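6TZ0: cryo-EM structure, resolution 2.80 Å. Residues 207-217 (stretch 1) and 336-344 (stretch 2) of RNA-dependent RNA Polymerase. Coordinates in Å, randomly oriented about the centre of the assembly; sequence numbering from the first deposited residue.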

# COMPACT_ATOMS: atom_id res chain seq x y z
N VAL A 207 -9.95 -28.81 -8.29
CA VAL A 207 -9.95 -29.34 -6.94
C VAL A 207 -10.37 -28.26 -5.96
O VAL A 207 -11.24 -28.47 -5.10
CB VAL A 207 -8.57 -29.92 -6.60
CG1 VAL A 207 -8.55 -30.48 -5.19
CG2 VAL A 207 -8.19 -30.98 -7.60
N TYR A 208 -9.82 -27.05 -6.13
CA TYR A 208 -10.19 -25.93 -5.27
C TYR A 208 -11.60 -25.45 -5.56
O TYR A 208 -12.30 -25.00 -4.65
CB TYR A 208 -9.19 -24.79 -5.46
CG TYR A 208 -7.75 -25.16 -5.21
CD1 TYR A 208 -7.32 -25.52 -3.94
CD2 TYR A 208 -6.80 -25.08 -6.22
CE1 TYR A 208 -6.01 -25.84 -3.70
CE2 TYR A 208 -5.48 -25.39 -5.98
CZ TYR A 208 -5.09 -25.77 -4.72
OH TYR A 208 -3.78 -26.08 -4.46
N THR A 209 -12.02 -25.53 -6.83
CA THR A 209 -13.39 -25.19 -7.19
C THR A 209 -14.40 -26.13 -6.53
O THR A 209 -15.42 -25.68 -6.00
CB THR A 209 -13.55 -25.21 -8.71
OG1 THR A 209 -12.58 -24.34 -9.29
CG2 THR A 209 -14.93 -24.75 -9.12
N CYS A 210 -14.12 -27.44 -6.56
CA CYS A 210 -14.96 -28.41 -5.86
C CYS A 210 -14.93 -28.21 -4.35
O CYS A 210 -15.96 -28.41 -3.70
CB CYS A 210 -14.52 -29.83 -6.20
SG CYS A 210 -14.86 -30.37 -7.89
N CYS A 211 -13.79 -27.80 -3.80
CA CYS A 211 -13.72 -27.48 -2.37
C CYS A 211 -14.61 -26.28 -2.03
O CYS A 211 -15.29 -26.29 -1.00
CB CYS A 211 -12.28 -27.21 -1.94
SG CYS A 211 -11.22 -28.65 -1.85
N GLN A 212 -14.65 -25.28 -2.90
CA GLN A 212 -15.50 -24.12 -2.64
C GLN A 212 -16.98 -24.45 -2.80
O GLN A 212 -17.82 -23.96 -2.03
CB GLN A 212 -15.12 -22.96 -3.56
CG GLN A 212 -15.83 -21.68 -3.23
CD GLN A 212 -15.44 -21.14 -1.87
OE1 GLN A 212 -14.27 -21.16 -1.50
NE2 GLN A 212 -16.42 -20.66 -1.12
N VAL A 213 -17.33 -25.29 -3.77
CA VAL A 213 -18.73 -25.66 -3.95
C VAL A 213 -19.20 -26.53 -2.79
O VAL A 213 -20.33 -26.38 -2.29
CB VAL A 213 -18.93 -26.34 -5.32
CG1 VAL A 213 -20.33 -26.90 -5.47
CG2 VAL A 213 -18.71 -25.32 -6.41
N GLY A 214 -18.33 -27.40 -2.28
CA GLY A 214 -18.68 -28.16 -1.09
C GLY A 214 -18.77 -27.31 0.16
O GLY A 214 -19.58 -27.59 1.05
N THR A 215 -17.94 -26.26 0.25
CA THR A 215 -18.06 -25.31 1.35
C THR A 215 -19.38 -24.55 1.28
O THR A 215 -20.01 -24.28 2.31
CB THR A 215 -16.87 -24.35 1.32
OG1 THR A 215 -15.66 -25.11 1.41
CG2 THR A 215 -16.91 -23.37 2.48
N ALA A 216 -19.83 -24.21 0.07
CA ALA A 216 -21.11 -23.54 -0.10
C ALA A 216 -22.29 -24.44 0.23
O ALA A 216 -23.31 -23.96 0.73
CB ALA A 216 -21.23 -23.01 -1.52
N ILE A 217 -22.17 -25.74 -0.04
CA ILE A 217 -23.22 -26.67 0.37
C ILE A 217 -23.24 -26.82 1.89
O ILE A 217 -24.31 -26.82 2.51
CB ILE A 217 -23.04 -28.03 -0.32
CG1 ILE A 217 -23.19 -27.90 -1.83
CG2 ILE A 217 -24.08 -29.02 0.15
CD1 ILE A 217 -22.75 -29.14 -2.53
N ARG A 336 -23.86 -15.56 -5.84
CA ARG A 336 -22.50 -15.25 -5.41
C ARG A 336 -21.66 -16.52 -5.33
O ARG A 336 -20.48 -16.51 -5.68
CB ARG A 336 -22.50 -14.54 -4.04
CG ARG A 336 -23.11 -13.16 -4.04
CD ARG A 336 -22.33 -12.28 -4.95
NE ARG A 336 -20.99 -11.99 -4.45
CZ ARG A 336 -20.64 -10.84 -3.91
NH1 ARG A 336 -21.51 -9.84 -3.87
NH2 ARG A 336 -19.41 -10.66 -3.48
N ALA A 337 -22.25 -17.62 -4.87
CA ALA A 337 -21.54 -18.89 -4.87
C ALA A 337 -21.37 -19.44 -6.28
O ALA A 337 -20.43 -20.20 -6.53
CB ALA A 337 -22.27 -19.90 -3.99
N MET A 338 -22.26 -19.08 -7.20
CA MET A 338 -22.18 -19.61 -8.56
C MET A 338 -21.21 -18.84 -9.44
O MET A 338 -20.70 -19.41 -10.41
CB MET A 338 -23.56 -19.61 -9.21
CG MET A 338 -24.48 -20.66 -8.66
SD MET A 338 -26.14 -20.61 -9.35
CE MET A 338 -26.92 -21.86 -8.34
N THR A 339 -20.95 -17.57 -9.16
CA THR A 339 -20.05 -16.80 -10.00
C THR A 339 -18.65 -16.64 -9.42
O THR A 339 -17.68 -16.56 -10.18
CB THR A 339 -20.64 -15.42 -10.30
OG1 THR A 339 -21.00 -14.78 -9.07
CG2 THR A 339 -21.85 -15.52 -11.20
N ASN A 340 -18.51 -16.58 -8.10
CA ASN A 340 -17.20 -16.48 -7.49
C ASN A 340 -16.67 -17.88 -7.18
O ASN A 340 -17.42 -18.79 -6.85
CB ASN A 340 -17.24 -15.64 -6.21
CG ASN A 340 -15.85 -15.26 -5.70
OD1 ASN A 340 -14.83 -15.61 -6.29
ND2 ASN A 340 -15.81 -14.55 -4.58
N ASP A 341 -15.35 -18.02 -7.28
CA ASP A 341 -14.69 -19.31 -7.22
C ASP A 341 -13.97 -19.55 -5.90
O ASP A 341 -13.76 -20.71 -5.53
CB ASP A 341 -13.66 -19.40 -8.34
CG ASP A 341 -13.25 -20.80 -8.66
OD1 ASP A 341 -13.86 -21.75 -8.13
OD2 ASP A 341 -12.29 -20.96 -9.44
N GLY A 342 -13.57 -18.50 -5.19
CA GLY A 342 -12.81 -18.64 -3.98
C GLY A 342 -11.31 -18.57 -4.18
O GLY A 342 -10.61 -18.05 -3.31
N THR A 343 -10.80 -19.07 -5.30
CA THR A 343 -9.36 -19.07 -5.54
C THR A 343 -8.85 -17.66 -5.78
O THR A 343 -9.58 -16.79 -6.26
CB THR A 343 -9.01 -19.94 -6.74
OG1 THR A 343 -9.57 -19.36 -7.93
CG2 THR A 343 -9.57 -21.32 -6.57
N PHE A 344 -7.59 -17.44 -5.46
CA PHE A 344 -6.98 -16.16 -5.78
C PHE A 344 -6.50 -16.19 -7.22
O PHE A 344 -5.86 -17.15 -7.66
CB PHE A 344 -5.82 -15.82 -4.85
CG PHE A 344 -6.23 -15.46 -3.44
CD1 PHE A 344 -7.56 -15.42 -3.04
CD2 PHE A 344 -5.28 -15.07 -2.53
CE1 PHE A 344 -7.90 -15.08 -1.74
CE2 PHE A 344 -5.61 -14.72 -1.24
CZ PHE A 344 -6.92 -14.72 -0.85

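Contact between a helix (207-217) and the end of a second helix with the loop that follows it (336-344) in the RNA-dependent RNA polymerase; the touching residues lie at least 121 positions apart in one chain. The contact is small, burying 286 Å² over both sides, and runs along one side of the first helix through Tyr 208, Thr 209, Gln 212 and Ala 216, a spacing that follows the helical turn.

The polar contact is made by Thr 209, whose OG1 lies 3.1 Å from Asp 341 OD1, within hydrogen-bonding reach, although the hydroxyl proton has another acceptor nearby and its choice is open. The other carboxylate oxygen of Asp 341, OD2, is hydrogen-bonded elsewhere in the structure.

Gln 212 packs against the loop backbone: with chi1 t and chi2 p, it lays its side chain along the turn, bringing CG to 3.2 Å from Asp 341 O and OE1 to 3.8 Å from Gly 342 CA. Gly 342 leaves room for this approach: an ideal CB would sit 2.4 Å from Gln 212 OE1, a clash. Its backbone angles (94/-34) call for glycine independently, since a CB would also jam against the preceding carbonyl oxygen.

Apolar contacts lie at both ends. At one, Ala 216 CB meets Ala 337 CB at 4.1 Å, both CA-to-CB bonds pointing toward the opposing stretch. At the other, Tyr 208 CB touches Thr 343 CG2 at 3.7 Å; the methyl lies oblique to the ring, whose far end leads away from the loop.

Within the stretches, backbone hydrogen bonds such as Gln 212 N to Tyr 208 O (2.9 Å) hold the first helix regular. Where the second helix ends, Asn 340 OD1 accepts weak hydrogen bonds from Asp 341 N (2.7 Å) and Gly 342 N (3.3 Å), bracing the turn.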